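Local atomic coordinates of endoglucanase A (PDB entry 3IK2), a protein that probably hydrolyses internal beta-1,4-glucosidic bonds of cellulose and related glucans, as an endoglucanase of glycoside hydrolase family 44. Residues N60-Y65 and G115-T120; P181-S186 and D234-P239; R308-S313 and L329-K334; E352-G357 and W385-D390. One frame throughout, in Å; residues are numbered along the deposited sequence.

In the fold
The four contacts follow one another along the chain; none nests in or crosses another. Contact 1 comes first and closes a loop that includes helix 82-93 and barrel strand 99-103, joining two short strands in a small antiparallel sheet, its centre about 28 Å from the centre of the chain. Contact 2 spans helix 198-215 and strand 220-226, and ties the segments that follow the fourth and fifth strands of the eight-stranded barrel. Contact 3 closes a short loop ahead of helix 331-342, which leads into strand 347-353. Contact 4 joins the ends of that seventh strand and the eighth, across helix 361-376. Only contacts 3 and 4 touch, through L310 CD1 and Y355 OH, 3.6 Å apart.

Contact 1 of 4, residues N60-Y65 and G115-T120; sequences NESDNY and GPLANT
E61 sets CG anti to its backbone N (chi1 -176°) and runs extended beyond it, so its chain lies side by side with the ring of P116, both pointing the same way from the sheet. S62 instead holds OG beside its own backbone N (chi1 -81°), which brings the hydroxyl against the isobutyl end of L117, with OG 3.3 Å from L117 CD2. Along the E61 side chain the nearest approach is CG to G115 C at 3.6 Å, while OE1 sits 4.0 Å from P116 CD. The backbones pair antiparallel. S62 and G115 form the hydrogen-bonded pair: S62 N reaches G115 O at 2.9 Å almost straight (171°), and G115 N returns to S62 O at 2.8 Å. E61 and P116 are the non-hydrogen-bonded pair next to it. One residue further, L117 N donates to N60 O at 3.0 Å from above the carbonyl plane. Beyond the strands, a water accepts from N60 ND2 at 2.6 Å and donates to L117 O and N119 OD1, linking the two segments past the end of the strands. Strand 52-53 completes the three-stranded sheet on the other side of 61-63, where N53 takes up S62 OG. The contact is therefore held chiefly by main-chain bonds, extended by water between the amides, with the buried serine hydroxyl satisfied by the third strand.

Contact 2 of 4, residues P181-S186 and D234-P239; sequences PSLWPS and DFNSSP
This is a small, buried packing contact between two connections of the barrel: the 3-10 turn 181-183, which follows strand 174-177, and the loop that leaves helix 229-234 after strand 220-226. At its centre S182 CB sits over one face of the F235 ring in a CH-pi contact, 3.6 Å from the centroid and 16° off the ring normal. P181 meets the same ring at its edge, with CG 3.9 Å from F235 CZ, the two side chains crossing at about a right angle. F235 leaves the helix with positive phi, and its CG stands anti to the backbone N (chi1 -159°), which swings the ring to the turn. F251 stacks on this ring as well, and V201 of helix 198-215 packs against both P181 and F235. N236 supplies the second half of the contact. Its CB lies 3.3 Å from S182 OG, and its ND2 points along a weak, long hydrogen bond to S182 O at 3.5 Å, nearly straight (166°). The L183 side chain crosses that of N236 at about a right angle, bringing CD2 to 3.5 Å from N236 ND2. The other end of the amide, OD1, is held by S230, a helix residue. Packing of aromatic and aliphatic groups thus does most of the joining; the amide, anchored through its oxygen, adds a single weak polar link.

Contact 3 of 4, residues R308-S313 and L329-K334; sequences RSLWDS and LPLIPK
The W311 indole carries D312 CB over its centre on one face, 3.5 Å above the plane, with R308 O nearer the rim on that face; the ring of Y377 meets the indole with planes about 15° apart. The R308 guanidinium takes D312 at its edge, NE and NH2 both gripping OD2 in the guanidinium plane, a side-on salt bridge within the loop; D312 OD1 is hydrogen-bonded to T314 OG1. This loop meets the N-terminal turn of helix 331-342, the TIM-barrel helix leading to strand 347-353. Two of its carbonyls take up the first amides of the helix: L331 N donates to S309 O at 2.8 Å, and I332 N to L310 O at 2.8 Å, on a lone pair. P333 has no N-H to offer; its CD rests 3.2 Å from L310 O. Beside these bonds L310 CD2 packs on L331 CD2 at 4.2 Å, and L310 CB on I332 CD1 at 4.1 Å, while W278 and V373 bring in the barrel and a neighbouring helix. P330, at the N-cap position and joined to L329 by a cis peptide bond, wedges its ring into the loop, with CB 3.4 Å from W311 C.

Contact 4 of 4, residues E352-G357 and W385-D390; sequences EYNYGG and WECNSD
W385 N donates to Y353 O at 3.1 Å, a straight bond (163° at the hydrogen) that arrives nearly along the C=O axis. One residue on, the N354 side chain answers: ND2 reaches W385 O at 2.8 Å, in the carbonyl plane. N354 CG, anti to its backbone N (chi1 179°), also lies 3.7 Å from C387 SG. E352 runs beside W385, pointing the same way; its CD stands 3.6 Å from W385 CE3, approaching the indole obliquely with the carboxylate and ring planes 29° apart. Further out, N354 OD1 accepts from G356 N at 2.8 Å, an Asx turn that fixes the amide's rotation, while ND2 has a second partner in E358, which also takes C387 N. The buried carboxylate of E352 is pinned by R36, through a salt bridge to OE2, and by Y279 OH on OE1; the arginine would probably keep it ionised. Y279 and N24 touch the indole too. These are the ends of the seventh and eighth strands of a TIM-like barrel. E352 ends the seventh, where clan A retaining glycosidases carry their nucleophile; a similar role is possible but only inferred, and carboxylate beside tryptophan is consistent with a sugar-binding active-site cleft.

Contact 1 of 4, residues N60-Y65 and G115-T120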
loop_
_atom_site.group_PDB
_atom_site.type_symbol
_atom_site.label_atom_id
_atom_site.label_comp_id
_atom_site.label_asym_id
_atom_site.label_seq_id
_atom_site.Cartn_x
_atom_site.Cartn_y
_atom_site.Cartn_z
ATOM N N ASN A 60 -24.027 -4.127 8.886
ATOM C CA ASN A 60 -23.546 -4.217 10.257
ATOM C C ASN A 60 -23.567 -5.665 10.679
ATOM O O ASN A 60 -23.964 -5.973 11.787
ATOM C CB ASN A 60 -24.443 -3.399 11.169
ATOM C CG ASN A 60 -24.200 -1.923 11.050
ATOM O OD1 ASN A 60 -23.066 -1.490 10.899
ATOM N ND2 ASN A 60 -25.268 -1.128 11.149
ATOM N N GLU A 61 -23.165 -6.554 9.770
ATOM C CA GLU A 61 -23.251 -8.000 10.025
ATOM C C GLU A 61 -22.062 -8.564 10.817
ATOM O O GLU A 61 -20.878 -8.376 10.441
ATOM C CB GLU A 61 -23.412 -8.752 8.709
ATOM C CG GLU A 61 -23.603 -10.249 8.868
ATOM C CD GLU A 61 -23.758 -10.931 7.538
ATOM O OE1 GLU A 61 -24.875 -10.878 7.004
ATOM O OE2 GLU A 61 -22.756 -11.491 7.025
ATOM N N SER A 62 -22.402 -9.251 11.906
ATOM C CA SER A 62 -21.431 -9.967 12.719
ATOM C C SER A 62 -21.433 -11.428 12.296
ATOM O O SER A 62 -22.480 -12.092 12.288
ATOM C CB SER A 62 -21.778 -9.853 14.197
ATOM O OG SER A 62 -21.339 -8.617 14.706
ATOM N N ASP A 63 -20.251 -11.930 11.951
ATOM C CA ASP A 63 -20.185 -13.194 11.258
ATOM C C ASP A 63 -18.768 -13.791 11.234
ATOM O O ASP A 63 -17.812 -13.249 11.827
ATOM C CB ASP A 63 -20.747 -13.032 9.826
ATOM C CG ASP A 63 -19.946 -12.040 9.003
ATOM O OD1 ASP A 63 -18.761 -11.816 9.349
ATOM O OD2 ASP A 63 -20.488 -11.478 8.026
ATOM N N ASN A 64 -18.645 -14.902 10.527
ATOM C CA ASN A 64 -17.388 -15.631 10.431
ATOM C C ASN A 64 -16.615 -15.265 9.146
ATOM O O ASN A 64 -15.791 -16.039 8.687
ATOM C CB ASN A 64 -17.667 -17.142 10.430
ATOM C CG ASN A 64 -18.419 -17.603 9.154
ATOM O OD1 ASN A 64 -18.783 -16.797 8.299
ATOM N ND2 ASN A 64 -18.636 -18.901 9.035
ATOM N N TYR A 65 -16.878 -14.087 8.587
ATOM C CA TYR A 65 -16.329 -13.697 7.281
ATOM C C TYR A 65 -14.800 -13.855 7.192
ATOM O O TYR A 65 -14.264 -14.399 6.219
ATOM C CB TYR A 65 -16.745 -12.254 6.935
ATOM C CG TYR A 65 -16.126 -11.730 5.646
ATOM C CD1 TYR A 65 -16.627 -12.117 4.402
ATOM C CD2 TYR A 65 -15.038 -10.828 5.679
ATOM C CE1 TYR A 65 -16.052 -11.636 3.206
ATOM C CE2 TYR A 65 -14.455 -10.354 4.512
ATOM C CZ TYR A 65 -14.959 -10.765 3.275
ATOM O OH TYR A 65 -14.390 -10.288 2.111
ATOM N N GLY A 115 -25.217 -12.152 12.919
ATOM C CA GLY A 115 -25.706 -11.620 11.650
ATOM C C GLY A 115 -25.908 -10.104 11.645
ATOM O O GLY A 115 -25.262 -9.394 12.413
ATOM N N PRO A 116 -26.812 -9.596 10.782
ATOM C CA PRO A 116 -27.037 -8.140 10.739
ATOM C C PRO A 116 -27.474 -7.598 12.093
ATOM O O PRO A 116 -28.391 -8.144 12.700
ATOM C CB PRO A 116 -28.143 -7.967 9.689
ATOM C CG PRO A 116 -28.108 -9.199 8.867
ATOM C CD PRO A 116 -27.655 -10.311 9.804
ATOM N N LEU A 117 -26.784 -6.569 12.587
ATOM C CA LEU A 117 -27.108 -5.968 13.880
ATOM C C LEU A 117 -28.079 -4.808 13.708
ATOM O O LEU A 117 -28.126 -4.159 12.646
ATOM C CB LEU A 117 -25.831 -5.507 14.585
ATOM C CG LEU A 117 -25.020 -6.458 15.491
ATOM C CD1 LEU A 117 -25.397 -7.958 15.459
ATOM C CD2 LEU A 117 -23.586 -6.302 15.301
ATOM N N ALA A 118 -28.877 -4.587 14.748
ATOM C CA ALA A 118 -29.840 -3.484 14.793
ATOM C C ALA A 118 -29.129 -2.254 15.320
ATOM O O ALA A 118 -28.107 -2.363 16.002
ATOM C CB ALA A 118 -31.037 -3.839 15.697
ATOM N N ASN A 119 -29.682 -1.089 14.992
ATOM C CA ASN A 119 -29.171 0.202 15.460
ATOM C C ASN A 119 -29.197 0.307 16.962
ATOM O O ASN A 119 -28.423 1.041 17.557
ATOM C CB ASN A 119 -29.954 1.328 14.804
ATOM C CG ASN A 119 -29.678 1.410 13.323
ATOM O OD1 ASN A 119 -28.576 1.057 12.882
ATOM N ND2 ASN A 119 -30.663 1.856 12.537
ATOM N N THR A 120 -30.089 -0.477 17.556
ATOM C CA THR A 120 -30.194 -0.657 18.982
ATOM C C THR A 120 -28.995 -1.423 19.597
ATOM O O THR A 120 -28.816 -1.391 20.826
ATOM C CB THR A 120 -31.514 -1.406 19.297
ATOM O OG1 THR A 120 -32.593 -0.710 18.664
ATOM C CG2 THR A 120 -31.776 -1.416 20.762
HETATM O O HOH W 1 -27.719 -1.571 11.913
HETATM O O HOH W 2 -26.101 1.837 11.308
#

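Contact 2 of 4, residues P181-S186 and D234-P239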
loop_
_atom_site.group_PDB
_atom_site.type_symbol
_atom_site.label_atom_id
_atom_site.label_comp_id
_atom_site.label_asym_id
_atom_site.label_seq_id
_atom_site.Cartn_x
_atom_site.Cartn_y
_atom_site.Cartn_z
ATOM N N PRO A 181 -9.554 5.656 10.784
ATOM C CA PRO A 181 -10.161 6.113 12.032
ATOM C C PRO A 181 -11.180 7.272 11.894
ATOM O O PRO A 181 -12.171 7.305 12.646
ATOM C CB PRO A 181 -8.947 6.518 12.881
ATOM C CG PRO A 181 -7.893 6.803 11.893
ATOM C CD PRO A 181 -8.087 5.834 10.795
ATOM N N SER A 182 -10.955 8.208 10.967
ATOM C CA SER A 182 -11.922 9.291 10.760
ATOM C C SER A 182 -13.213 8.774 10.096
ATOM O O SER A 182 -14.240 9.460 10.087
ATOM C CB SER A 182 -11.294 10.461 9.974
ATOM O OG SER A 182 -11.249 10.233 8.571
ATOM N N LEU A 183 -13.169 7.548 9.555
ATOM C CA LEU A 183 -14.373 6.925 9.044
ATOM C C LEU A 183 -15.030 5.976 10.045
ATOM O O LEU A 183 -16.003 5.350 9.719
ATOM C CB LEU A 183 -14.084 6.180 7.728
ATOM C CG LEU A 183 -13.718 7.063 6.548
ATOM C CD1 LEU A 183 -13.707 6.229 5.238
ATOM C CD2 LEU A 183 -14.686 8.236 6.471
ATOM N N TRP A 184 -14.517 5.872 11.265
ATOM C CA TRP A 184 -15.138 4.958 12.235
ATOM C C TRP A 184 -16.641 5.175 12.385
ATOM O O TRP A 184 -17.362 4.202 12.415
ATOM C CB TRP A 184 -14.478 5.027 13.610
ATOM C CG TRP A 184 -13.165 4.322 13.706
ATOM C CD1 TRP A 184 -12.703 3.303 12.903
ATOM C CD2 TRP A 184 -12.137 4.572 14.666
ATOM N NE1 TRP A 184 -11.447 2.921 13.293
ATOM C CE2 TRP A 184 -11.076 3.669 14.386
ATOM C CE3 TRP A 184 -11.997 5.478 15.719
ATOM C CZ2 TRP A 184 -9.890 3.640 15.137
ATOM C CZ3 TRP A 184 -10.792 5.463 16.460
ATOM C CH2 TRP A 184 -9.770 4.554 16.162
ATOM N N PRO A 185 -17.115 6.447 12.501
ATOM C CA PRO A 185 -18.567 6.676 12.683
ATOM C C PRO A 185 -19.446 6.316 11.486
ATOM O O PRO A 185 -20.632 6.037 11.670
ATOM C CB PRO A 185 -18.661 8.190 12.964
ATOM C CG PRO A 185 -17.453 8.769 12.302
ATOM C CD PRO A 185 -16.364 7.723 12.495
ATOM N N SER A 186 -18.907 6.353 10.270
ATOM C CA SER A 186 -19.731 6.029 9.109
ATOM C C SER A 186 -19.519 4.615 8.607
ATOM O O SER A 186 -20.424 4.033 8.034
ATOM C CB SER A 186 -19.552 7.047 7.992
ATOM O OG SER A 186 -18.204 7.174 7.689
ATOM N N ASP A 234 -8.048 17.725 7.019
ATOM C CA ASP A 234 -8.589 18.190 8.290
ATOM C C ASP A 234 -9.211 17.053 9.096
ATOM O O ASP A 234 -10.134 17.252 9.893
ATOM C CB ASP A 234 -9.571 19.358 8.066
ATOM C CG ASP A 234 -10.753 19.006 7.170
ATOM O OD1 ASP A 234 -11.582 19.898 6.923
ATOM O OD2 ASP A 234 -10.880 17.863 6.685
ATOM N N PHE A 235 -8.641 15.856 8.915
ATOM C CA PHE A 235 -9.132 14.614 9.550
ATOM C C PHE A 235 -10.637 14.422 9.346
ATOM O O PHE A 235 -11.381 14.085 10.287
ATOM C CB PHE A 235 -8.704 14.529 11.020
ATOM C CG PHE A 235 -8.724 13.115 11.592
ATOM C CD1 PHE A 235 -8.129 12.050 10.904
ATOM C CD2 PHE A 235 -9.342 12.860 12.807
ATOM C CE1 PHE A 235 -8.124 10.741 11.442
ATOM C CE2 PHE A 235 -9.366 11.554 13.345
ATOM C CZ PHE A 235 -8.766 10.499 12.656
ATOM N N ASN A 236 -11.066 14.636 8.090
ATOM C CA ASN A 236 -12.462 14.466 7.652
ATOM C C ASN A 236 -13.433 15.381 8.447
ATOM O O ASN A 236 -14.387 14.905 9.097
ATOM C CB ASN A 236 -12.856 12.979 7.761
ATOM C CG ASN A 236 -14.111 12.630 6.963
ATOM O OD1 ASN A 236 -14.404 13.253 5.951
ATOM N ND2 ASN A 236 -14.836 11.605 7.404
ATOM N N SER A 237 -13.159 16.686 8.405
ATOM C CA SER A 237 -13.881 17.695 9.185
ATOM C C SER A 237 -14.050 17.299 10.659
ATOM O O SER A 237 -15.149 17.290 11.213
ATOM C CB SER A 237 -15.231 18.042 8.555
ATOM O OG SER A 237 -15.150 17.967 7.156
ATOM N N SER A 238 -12.931 16.967 11.285
ATOM C CA SER A 238 -12.928 16.604 12.684
ATOM C C SER A 238 -13.429 17.781 13.527
ATOM O O SER A 238 -13.023 18.927 13.285
ATOM C CB SER A 238 -11.522 16.186 13.086
ATOM O OG SER A 238 -11.518 15.628 14.381
ATOM N N PRO A 239 -14.337 17.514 14.503
ATOM C CA PRO A 239 -14.864 18.597 15.332
ATOM C C PRO A 239 -13.788 19.388 16.089
ATOM O O PRO A 239 -13.985 20.576 16.321
ATOM C CB PRO A 239 -15.827 17.878 16.302
ATOM C CG PRO A 239 -15.465 16.408 16.208
ATOM C CD PRO A 239 -14.957 16.214 14.831
#

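Contact 3 of 4, residues R308-S313 and L329-K334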
loop_
_atom_site.group_PDB
_atom_site.type_symbol
_atom_site.label_atom_id
_atom_site.label_comp_id
_atom_site.label_asym_id
_atom_site.label_seq_id
_atom_site.Cartn_x
_atom_site.Cartn_y
_atom_site.Cartn_z
ATOM N N ARG A 308 0.729 10.309 -11.981
ATOM C CA ARG A 308 1.496 11.549 -11.980
ATOM C C ARG A 308 1.129 12.474 -10.783
ATOM O O ARG A 308 1.977 13.225 -10.307
ATOM C CB ARG A 308 1.381 12.281 -13.331
ATOM C CG ARG A 308 2.239 11.658 -14.452
ATOM C CD ARG A 308 1.906 12.180 -15.840
ATOM N NE ARG A 308 2.351 13.558 -15.997
ATOM C CZ ARG A 308 1.977 14.380 -16.969
ATOM N NH1 ARG A 308 1.128 13.973 -17.914
ATOM N NH2 ARG A 308 2.444 15.627 -16.976
ATOM N N SER A 309 -0.101 12.396 -10.266
ATOM C CA SER A 309 -0.465 13.218 -9.077
ATOM C C SER A 309 0.319 12.862 -7.810
ATOM O O SER A 309 0.312 13.602 -6.828
ATOM C CB SER A 309 -1.970 13.185 -8.808
ATOM O OG SER A 309 -2.667 13.786 -9.901
ATOM N N LEU A 310 0.982 11.707 -7.827
ATOM C CA LEU A 310 1.835 11.320 -6.705
ATOM C C LEU A 310 3.191 12.053 -6.699
ATOM O O LEU A 310 3.783 12.206 -5.654
ATOM C CB LEU A 310 2.068 9.806 -6.739
ATOM C CG LEU A 310 0.901 8.852 -6.554
ATOM C CD1 LEU A 310 1.312 7.403 -6.906
ATOM C CD2 LEU A 310 0.425 8.962 -5.106
ATOM N N TRP A 311 3.685 12.501 -7.853
ATOM C CA TRP A 311 5.089 12.971 -7.931
ATOM C C TRP A 311 5.374 14.236 -8.783
ATOM O O TRP A 311 6.382 14.875 -8.557
ATOM C CB TRP A 311 6.004 11.833 -8.428
ATOM C CG TRP A 311 5.782 11.489 -9.906
ATOM C CD1 TRP A 311 4.939 10.527 -10.411
ATOM C CD2 TRP A 311 6.401 12.109 -11.045
ATOM N NE1 TRP A 311 4.999 10.513 -11.780
ATOM C CE2 TRP A 311 5.885 11.480 -12.195
ATOM C CE3 TRP A 311 7.356 13.129 -11.202
ATOM C CZ2 TRP A 311 6.298 11.838 -13.499
ATOM C CZ3 TRP A 311 7.747 13.507 -12.504
ATOM C CH2 TRP A 311 7.219 12.860 -13.627
ATOM N N ASP A 312 4.495 14.562 -9.733
ATOM C CA ASP A 312 4.743 15.517 -10.846
ATOM C C ASP A 312 4.048 16.873 -10.611
ATOM O O ASP A 312 2.828 16.971 -10.701
ATOM C CB ASP A 312 4.237 14.863 -12.156
ATOM C CG ASP A 312 4.383 15.745 -13.399
ATOM O OD1 ASP A 312 5.079 16.766 -13.357
ATOM O OD2 ASP A 312 3.775 15.399 -14.443
ATOM N N SER A 313 4.822 17.916 -10.343
ATOM C CA SER A 313 4.278 19.238 -10.034
ATOM C C SER A 313 3.680 19.945 -11.244
ATOM O O SER A 313 2.973 20.940 -11.116
ATOM C CB SER A 313 5.332 20.124 -9.358
ATOM O OG SER A 313 6.282 20.597 -10.296
ATOM N N LEU A 329 -0.731 18.643 -3.650
ATOM C CA LEU A 329 -0.263 17.841 -4.778
ATOM C C LEU A 329 0.987 18.500 -5.411
ATOM O O LEU A 329 1.081 19.715 -5.436
ATOM C CB LEU A 329 -1.375 17.655 -5.812
ATOM C CG LEU A 329 -2.601 16.828 -5.386
ATOM C CD1 LEU A 329 -3.660 16.687 -6.555
ATOM C CD2 LEU A 329 -2.214 15.442 -4.808
ATOM N N PRO A 330 1.961 17.703 -5.895
ATOM C CA PRO A 330 1.945 16.244 -5.964
ATOM C C PRO A 330 2.039 15.604 -4.580
ATOM O O PRO A 330 2.736 16.116 -3.724
ATOM C CB PRO A 330 3.186 15.930 -6.813
ATOM C CG PRO A 330 4.140 17.050 -6.493
ATOM C CD PRO A 330 3.204 18.251 -6.470
ATOM N N LEU A 331 1.348 14.476 -4.379
ATOM C CA LEU A 331 1.213 13.905 -3.028
ATOM C C LEU A 331 2.512 13.506 -2.311
ATOM O O LEU A 331 2.701 13.862 -1.128
ATOM C CB LEU A 331 0.202 12.726 -2.991
ATOM C CG LEU A 331 -0.200 12.184 -1.597
ATOM C CD1 LEU A 331 -0.946 13.233 -0.721
ATOM C CD2 LEU A 331 -1.020 10.894 -1.724
ATOM N N ILE A 332 3.382 12.738 -2.973
ATOM C CA ILE A 332 4.552 12.241 -2.257
ATOM C C ILE A 332 5.555 13.346 -1.832
ATOM O O ILE A 332 6.003 13.332 -0.688
ATOM C CB ILE A 332 5.257 11.027 -2.974
ATOM C CG1 ILE A 332 4.316 9.811 -3.013
ATOM C CG2 ILE A 332 6.598 10.676 -2.260
ATOM C CD1 ILE A 332 4.827 8.632 -3.916
ATOM N N PRO A 333 5.919 14.289 -2.748
ATOM C CA PRO A 333 6.759 15.421 -2.300
ATOM C C PRO A 333 6.166 16.250 -1.133
ATOM O O PRO A 333 6.901 16.707 -0.268
ATOM C CB PRO A 333 6.906 16.276 -3.582
ATOM C CG PRO A 333 6.862 15.240 -4.703
ATOM C CD PRO A 333 5.719 14.319 -4.213
ATOM N N LYS A 334 4.852 16.419 -1.115
ATOM C CA LYS A 334 4.148 17.111 -0.035
ATOM C C LYS A 334 4.224 16.381 1.279
ATOM O O LYS A 334 4.448 16.978 2.320
ATOM C CB LYS A 334 2.689 17.275 -0.412
ATOM C CG LYS A 334 2.289 18.697 -0.855
ATOM C CD LYS A 334 3.325 19.401 -1.679
ATOM C CE LYS A 334 3.490 18.677 -3.015
ATOM N NZ LYS A 334 4.178 19.485 -4.028
HETATM O O HOH W 3 0.832 19.689 -8.904
#

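Contact 4 of 4, residues E352-G357 and W385-D390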
loop_
_atom_site.group_PDB
_atom_site.type_symbol
_atom_site.label_atom_id
_atom_site.label_comp_id
_atom_site.label_asym_id
_atom_site.label_seq_id
_atom_site.Cartn_x
_atom_site.Cartn_y
_atom_site.Cartn_z
ATOM N N GLU A 352 -3.404 0.839 1.213
ATOM C CA GLU A 352 -4.432 0.593 0.199
ATOM C C GLU A 352 -4.342 1.610 -0.942
ATOM O O GLU A 352 -4.092 2.791 -0.708
ATOM C CB GLU A 352 -5.834 0.632 0.786
ATOM C CG GLU A 352 -6.170 -0.520 1.723
ATOM C CD GLU A 352 -7.554 -0.380 2.333
ATOM O OE1 GLU A 352 -8.448 0.153 1.626
ATOM O OE2 GLU A 352 -7.742 -0.817 3.501
ATOM N N TYR A 353 -4.539 1.120 -2.165
ATOM C CA TYR A 353 -4.584 1.941 -3.378
ATOM C C TYR A 353 -5.136 1.004 -4.458
ATOM O O TYR A 353 -5.061 -0.216 -4.343
ATOM C CB TYR A 353 -3.191 2.503 -3.774
ATOM C CG TYR A 353 -2.245 1.415 -4.263
ATOM C CD1 TYR A 353 -2.181 1.076 -5.632
ATOM C CD2 TYR A 353 -1.424 0.710 -3.363
ATOM C CE1 TYR A 353 -1.342 0.054 -6.085
ATOM C CE2 TYR A 353 -0.562 -0.322 -3.825
ATOM C CZ TYR A 353 -0.548 -0.643 -5.186
ATOM O OH TYR A 353 0.278 -1.642 -5.639
ATOM N N ASN A 354 -5.676 1.578 -5.511
ATOM C CA ASN A 354 -6.179 0.820 -6.655
ATOM C C ASN A 354 -6.476 1.893 -7.699
ATOM O O ASN A 354 -7.064 2.928 -7.364
ATOM C CB ASN A 354 -7.442 0.032 -6.259
ATOM C CG ASN A 354 -8.047 -0.765 -7.405
ATOM O OD1 ASN A 354 -8.652 -0.207 -8.305
ATOM N ND2 ASN A 354 -7.938 -2.074 -7.340
ATOM N N TYR A 355 -6.044 1.630 -8.942
ATOM C CA TYR A 355 -6.175 2.548 -10.083
ATOM C C TYR A 355 -7.317 2.170 -11.030
ATOM O O TYR A 355 -7.541 2.847 -12.016
ATOM C CB TYR A 355 -4.807 2.773 -10.811
ATOM C CG TYR A 355 -4.010 3.831 -10.063
ATOM C CD1 TYR A 355 -3.274 3.502 -8.913
ATOM C CD2 TYR A 355 -4.073 5.183 -10.447
ATOM C CE1 TYR A 355 -2.602 4.470 -8.190
ATOM C CE2 TYR A 355 -3.414 6.170 -9.717
ATOM C CZ TYR A 355 -2.694 5.810 -8.586
ATOM O OH TYR A 355 -2.049 6.776 -7.863
ATOM N N GLY A 356 -8.045 1.103 -10.710
ATOM C CA GLY A 356 -9.215 0.687 -11.498
ATOM C C GLY A 356 -8.841 0.036 -12.810
ATOM O O GLY A 356 -7.647 -0.155 -13.084
ATOM N N GLY A 357 -9.856 -0.304 -13.628
ATOM C CA GLY A 357 -9.664 -1.000 -14.913
ATOM C C GLY A 357 -8.632 -2.121 -14.914
ATOM O O GLY A 357 -7.758 -2.187 -15.785
ATOM N N TRP A 385 -5.189 -3.011 -3.111
ATOM C CA TRP A 385 -6.494 -3.451 -2.635
ATOM C C TRP A 385 -7.377 -3.765 -3.860
ATOM O O TRP A 385 -7.588 -2.899 -4.712
ATOM C CB TRP A 385 -7.198 -2.406 -1.733
ATOM C CG TRP A 385 -8.468 -2.967 -1.148
ATOM C CD1 TRP A 385 -9.701 -3.024 -1.763
ATOM C CD2 TRP A 385 -8.644 -3.583 0.159
ATOM N NE1 TRP A 385 -10.616 -3.650 -0.929
ATOM C CE2 TRP A 385 -9.997 -3.995 0.251
ATOM C CE3 TRP A 385 -7.795 -3.806 1.261
ATOM C CZ2 TRP A 385 -10.511 -4.645 1.388
ATOM C CZ3 TRP A 385 -8.313 -4.455 2.403
ATOM C CH2 TRP A 385 -9.656 -4.859 2.451
ATOM N N GLU A 386 -7.862 -5.007 -3.916
ATOM C CA GLU A 386 -8.693 -5.539 -4.980
ATOM C C GLU A 386 -10.083 -4.914 -4.998
ATOM O O GLU A 386 -10.792 -4.958 -3.988
ATOM C CB GLU A 386 -8.825 -7.059 -4.798
ATOM C CG GLU A 386 -9.699 -7.751 -5.870
ATOM C CD GLU A 386 -9.294 -7.399 -7.261
ATOM O OE1 GLU A 386 -10.193 -7.229 -8.117
ATOM O OE2 GLU A 386 -8.067 -7.304 -7.511
ATOM N N CYS A 387 -10.463 -4.323 -6.139
ATOM C CA CYS A 387 -11.786 -3.708 -6.281
ATOM C C CYS A 387 -12.701 -4.274 -7.378
ATOM O O CYS A 387 -13.747 -3.676 -7.650
ATOM C CB CYS A 387 -11.646 -2.205 -6.480
ATOM S SG CYS A 387 -10.826 -1.399 -5.095
ATOM N N ASN A 388 -12.321 -5.385 -8.016
ATOM C CA ASN A 388 -13.085 -5.897 -9.141
ATOM C C ASN A 388 -13.278 -7.423 -9.153
ATOM O O ASN A 388 -13.103 -8.048 -10.188
ATOM C CB ASN A 388 -12.424 -5.449 -10.470
ATOM C CG ASN A 388 -13.409 -5.429 -11.651
ATOM O OD1 ASN A 388 -14.633 -5.340 -11.462
ATOM N ND2 ASN A 388 -12.868 -5.493 -12.871
ATOM N N SER A 389 -13.601 -8.002 -7.999
ATOM C CA SER A 389 -13.806 -9.453 -7.841
ATOM C C SER A 389 -12.752 -10.324 -8.502
ATOM O O SER A 389 -13.075 -11.337 -9.148
ATOM C CB SER A 389 -15.212 -9.854 -8.311
ATOM O OG SER A 389 -16.184 -9.091 -7.604
ATOM N N ASP A 390 -11.483 -9.916 -8.342
ATOM C CA ASP A 390 -10.317 -10.651 -8.869
ATOM C C ASP A 390 -10.249 -10.691 -10.403
ATOM O O ASP A 390 -9.534 -11.508 -10.985
ATOM C CB ASP A 390 -10.260 -12.080 -8.314
ATOM C CG ASP A 390 -10.185 -12.123 -6.801
ATOM O OD1 ASP A 390 -9.451 -11.324 -6.189
ATOM O OD2 ASP A 390 -10.868 -12.990 -6.224
#